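Local coordinates for protein N6 adenine specific DNA methylase (Encephalitozoon cuniculi, PDB 3Q87) that serves as the catalytic Mtq2 subunit of the Mtq2-Trm112 complex, which methylates the translation termination factor eRF1 with S-adenosylmethionine as methyl donor, at residues Y4-L13 / V82-P90. Residues are numbered along the deposited sequence; the frame is centred on the assembly and turned at random.
With SAM (S-adenosylmethionine), chain D.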
loop_
_atom_site.group_PDB
_atom_site.type_symbol
_atom_site.label_atom_id
_atom_site.label_comp_id
_atom_site.label_asym_id
_atom_site.label_seq_id
_atom_site.Cartn_x
_atom_site.Cartn_y
_atom_site.Cartn_z
ATOM N N TYR B 4 -4.434 3.579 16.591
ATOM C CA TYR B 4 -3.130 3.929 17.135
ATOM C C TYR B 4 -2.785 5.374 16.791
ATOM O O TYR B 4 -2.816 5.758 15.625
ATOM C CB TYR B 4 -2.057 2.992 16.577
ATOM C CG TYR B 4 -0.759 3.050 17.346
ATOM C CD1 TYR B 4 -0.572 2.257 18.478
ATOM C CD2 TYR B 4 0.270 3.889 16.953
ATOM C CE1 TYR B 4 0.600 2.298 19.193
ATOM C CE2 TYR B 4 1.463 3.939 17.672
ATOM C CZ TYR B 4 1.619 3.137 18.795
ATOM O OH TYR B 4 2.796 3.157 19.525
ATOM N N GLU B 5 -2.445 6.167 17.800
ATOM C CA GLU B 5 -2.180 7.585 17.588
ATOM C C GLU B 5 -0.673 7.829 17.518
ATOM O O GLU B 5 0.093 7.063 18.085
ATOM C CB GLU B 5 -2.802 8.391 18.729
ATOM C CG GLU B 5 -4.306 8.272 18.795
ATOM C CD GLU B 5 -4.881 8.754 20.123
ATOM O OE1 GLU B 5 -4.155 9.425 20.895
ATOM O OE2 GLU B 5 -6.066 8.454 20.393
ATOM N N PRO B 6 -0.247 8.891 16.810
ATOM C CA PRO B 6 1.189 9.170 16.670
ATOM C C PRO B 6 1.879 9.301 18.032
ATOM O O PRO B 6 1.380 10.036 18.874
ATOM C CB PRO B 6 1.213 10.511 15.938
ATOM C CG PRO B 6 -0.097 10.546 15.187
ATOM C CD PRO B 6 -1.078 9.873 16.085
ATOM N N GLY B 7 2.986 8.583 18.230
ATOM C CA GLY B 7 3.740 8.597 19.477
ATOM C C GLY B 7 5.216 8.801 19.189
ATOM O O GLY B 7 5.594 9.037 18.041
ATOM N N GLU B 8 6.051 8.728 20.224
ATOM C CA GLU B 8 7.493 8.906 20.054
ATOM C C GLU B 8 8.054 7.837 19.119
ATOM O O GLU B 8 8.980 8.098 18.356
ATOM C CB GLU B 8 8.220 8.881 21.405
ATOM C CG GLU B 8 8.017 10.155 22.227
ATOM C CD GLU B 8 8.716 10.118 23.587
ATOM O OE1 GLU B 8 9.853 9.607 23.678
ATOM O OE2 GLU B 8 8.129 10.623 24.566
ATOM N N ASP B 9 7.482 6.638 19.174
ATOM C CA ASP B 9 7.888 5.587 18.259
ATOM C C ASP B 9 7.673 6.010 16.807
ATOM O O ASP B 9 8.590 5.921 15.997
ATOM C CB ASP B 9 7.208 4.242 18.574
ATOM C CG ASP B 9 5.676 4.311 18.580
ATOM O OD1 ASP B 9 5.080 5.388 18.778
ATOM O OD2 ASP B 9 5.057 3.243 18.400
ATOM N N THR B 10 6.477 6.496 16.479
ATOM C CA THR B 10 6.225 6.915 15.103
ATOM C C THR B 10 7.198 8.030 14.698
ATOM O O THR B 10 7.753 8.006 13.617
ATOM C CB THR B 10 4.752 7.343 14.832
ATOM O OG1 THR B 10 4.684 8.746 14.558
ATOM C CG2 THR B 10 3.840 7.009 15.983
ATOM N N TYR B 11 7.427 8.993 15.580
ATOM C CA TYR B 11 8.316 10.097 15.221
ATOM C C TYR B 11 9.788 9.703 15.016
ATOM O O TYR B 11 10.501 10.354 14.262
ATOM C CB TYR B 11 8.164 11.262 16.204
ATOM C CG TYR B 11 6.793 11.883 16.108
ATOM C CD1 TYR B 11 6.337 12.402 14.902
ATOM C CD2 TYR B 11 5.945 11.931 17.202
ATOM C CE1 TYR B 11 5.079 12.974 14.792
ATOM C CE2 TYR B 11 4.680 12.488 17.099
ATOM C CZ TYR B 11 4.258 13.012 15.893
ATOM O OH TYR B 11 3.005 13.578 15.777
ATOM N N THR B 12 10.246 8.642 15.666
ATOM C CA THR B 12 11.599 8.173 15.381
ATOM C C THR B 12 11.671 7.509 13.990
ATOM O O THR B 12 12.662 7.653 13.280
ATOM C CB THR B 12 12.159 7.217 16.471
ATOM O OG1 THR B 12 11.775 5.873 16.182
ATOM C CG2 THR B 12 11.648 7.595 17.844
ATOM N N LEU B 13 10.622 6.790 13.599
ATOM C CA LEU B 13 10.556 6.261 12.238
ATOM C C LEU B 13 10.540 7.427 11.247
ATOM O O LEU B 13 11.323 7.463 10.298
ATOM C CB LEU B 13 9.342 5.324 12.055
ATOM C CG LEU B 13 9.109 4.676 10.677
ATOM C CD1 LEU B 13 10.377 4.051 10.130
ATOM C CD2 LEU B 13 7.961 3.632 10.705
ATOM N N VAL B 82 8.504 -0.496 1.356
ATOM C CA VAL B 82 7.504 -0.705 2.384
ATOM C C VAL B 82 7.984 -0.093 3.709
ATOM O O VAL B 82 9.119 -0.321 4.127
ATOM C CB VAL B 82 7.237 -2.218 2.591
ATOM C CG1 VAL B 82 6.349 -2.440 3.812
ATOM C CG2 VAL B 82 6.602 -2.836 1.332
ATOM N N VAL B 83 7.127 0.685 4.353
ATOM C CA VAL B 83 7.414 1.251 5.665
ATOM C C VAL B 83 6.380 0.691 6.636
ATOM O O VAL B 83 5.182 0.700 6.345
ATOM C CB VAL B 83 7.265 2.789 5.651
ATOM C CG1 VAL B 83 7.533 3.350 7.046
ATOM C CG2 VAL B 83 8.189 3.413 4.600
ATOM N N PHE B 84 6.831 0.233 7.796
ATOM C CA PHE B 84 5.949 -0.481 8.718
ATOM C C PHE B 84 6.304 -0.226 10.177
ATOM O O PHE B 84 7.322 -0.701 10.662
ATOM C CB PHE B 84 6.033 -1.984 8.435
ATOM C CG PHE B 84 4.962 -2.803 9.102
ATOM C CD1 PHE B 84 3.797 -2.216 9.565
ATOM C CD2 PHE B 84 5.108 -4.182 9.226
ATOM C CE1 PHE B 84 2.807 -2.983 10.154
ATOM C CE2 PHE B 84 4.116 -4.955 9.805
ATOM C CZ PHE B 84 2.973 -4.363 10.272
ATOM N N ASN B 85 5.464 0.529 10.875
ATOM C CA ASN B 85 5.493 0.522 12.330
ATOM C C ASN B 85 4.470 -0.521 12.760
ATOM O O ASN B 85 3.275 -0.276 12.695
ATOM C CB ASN B 85 5.169 1.904 12.892
ATOM C CG ASN B 85 5.282 1.965 14.413
ATOM O OD1 ASN B 85 5.689 0.999 15.056
ATOM N ND2 ASN B 85 4.911 3.096 14.987
ATOM N N PRO B 86 4.941 -1.716 13.160
ATOM C CA PRO B 86 4.040 -2.860 13.342
ATOM C C PRO B 86 3.450 -2.942 14.749
ATOM O O PRO B 86 3.946 -2.254 15.646
ATOM C CB PRO B 86 4.969 -4.050 13.103
ATOM C CG PRO B 86 6.292 -3.583 13.647
ATOM C CD PRO B 86 6.341 -2.071 13.449
ATOM N N PRO B 87 2.396 -3.759 14.938
ATOM C CA PRO B 87 1.923 -4.075 16.298
ATOM C C PRO B 87 3.028 -4.862 16.976
ATOM O O PRO B 87 3.301 -5.977 16.558
ATOM C CB PRO B 87 0.748 -5.030 16.076
ATOM C CG PRO B 87 0.565 -5.152 14.601
ATOM C CD PRO B 87 1.710 -4.538 13.892
ATOM N N TYR B 88 3.661 -4.302 17.992
ATOM C CA TYR B 88 4.874 -4.896 18.507
ATOM C C TYR B 88 4.799 -5.235 20.005
ATOM O O TYR B 88 5.791 -5.645 20.598
ATOM C CB TYR B 88 6.062 -3.968 18.216
ATOM C CG TYR B 88 5.946 -2.572 18.814
ATOM C CD1 TYR B 88 5.883 -2.389 20.191
ATOM C CD2 TYR B 88 5.941 -1.436 17.998
ATOM C CE1 TYR B 88 5.791 -1.122 20.746
ATOM C CE2 TYR B 88 5.849 -0.158 18.539
ATOM C CZ TYR B 88 5.772 -0.011 19.915
ATOM O OH TYR B 88 5.681 1.242 20.470
ATOM N N VAL B 89 3.628 -5.075 20.607
ATOM C CA VAL B 89 3.496 -5.213 22.057
ATOM C C VAL B 89 3.356 -6.675 22.476
ATOM O O VAL B 89 2.416 -7.354 22.063
ATOM C CB VAL B 89 2.301 -4.414 22.605
ATOM C CG1 VAL B 89 2.170 -4.632 24.126
ATOM C CG2 VAL B 89 2.446 -2.931 22.270
ATOM N N PRO B 90 4.299 -7.159 23.303
ATOM C CA PRO B 90 4.367 -8.572 23.689
ATOM C C PRO B 90 3.187 -9.009 24.533
ATOM O O PRO B 90 2.657 -8.208 25.295
ATOM C CB PRO B 90 5.651 -8.648 24.535
ATOM C CG PRO B 90 6.410 -7.400 24.224
ATOM C CD PRO B 90 5.376 -6.368 23.923
HETATM N N SAM D . 1.791 4.033 11.265
HETATM C CA SAM D . 1.197 4.408 12.556
HETATM C C SAM D . 2.241 5.167 13.387
HETATM O O SAM D . 1.918 5.933 14.295
HETATM O OXT SAM D . 3.443 5.033 13.168
HETATM C CB SAM D . 0.546 3.232 13.336
HETATM C CG SAM D . 1.399 2.102 13.966
HETATM S SD SAM D . 0.552 0.895 15.077
HETATM C CE SAM D . 1.852 0.452 16.249
HETATM C "C5'" SAM D . 0.474 -0.616 14.082
HETATM C "C4'" SAM D . -0.609 -0.460 13.027
HETATM O "O4'" SAM D . -0.715 -1.657 12.274
HETATM C "C3'" SAM D . -1.981 -0.182 13.624
HETATM O "O3'" SAM D . -2.555 0.902 12.927
HETATM C "C2'" SAM D . -2.776 -1.445 13.358
HETATM O "O2'" SAM D . -4.146 -1.221 13.113
HETATM C "C1'" SAM D . -2.085 -1.968 12.120
HETATM N N9 SAM D . -2.165 -3.414 11.974
HETATM C C8 SAM D . -2.240 -4.386 12.945
HETATM N N7 SAM D . -2.279 -5.585 12.321
HETATM C C5 SAM D . -2.219 -5.370 10.972
HETATM C C6 SAM D . -2.211 -6.208 9.872
HETATM N N6 SAM D . -2.272 -7.525 10.046
HETATM N N1 SAM D . -2.137 -5.676 8.595
HETATM C C2 SAM D . -2.065 -4.307 8.395
HETATM N N3 SAM D . -2.070 -3.476 9.498
HETATM C C4 SAM D . -2.148 -4.003 10.748
#
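D9, near the start of helix 8-20, meets N85 and Y88, the first and last residues of the NPPY motif that follows strand 81-84 in this Rossmann-like class I methyltransferase. A carboxylate suits this place because one oxygen can serve several donors: Y88 OH reaches D9 OD2 at 2.9 Å from above the carboxylate plane, and Y4 OH makes a short bond to it of 2.5 Å, on the syn side and from the same face. The Y88 ring stands almost perpendicular to the carboxylate, with OD2 at its edge. With CG between the backbone N and carbonyl carbon (chi1 56°), the carboxylate of D9 is brought to the two hydroxyls.

N85 adds a third, weak bond, ND2 to D9 OD2 at 3.4 Å, its amide plane nearly at right angles to the carboxylate. With two N-H groups, its ND2 can give one to D9 and the other to SAM OXT (3.0 Å, the stronger bond); the trans chi1 of -176° carries the amide out between helix and cofactor. Farther along the helix the buried L13, a branched apolar side chain, packs its CD2 on V83 CG1 at 3.7 Å and also touches N85 CB. Y4, tethered through its hydroxyl, presents a flat aromatic face to the sulfonium: the transferable methyl, SAM CE, lies 3.5 Å above the centre of its ring.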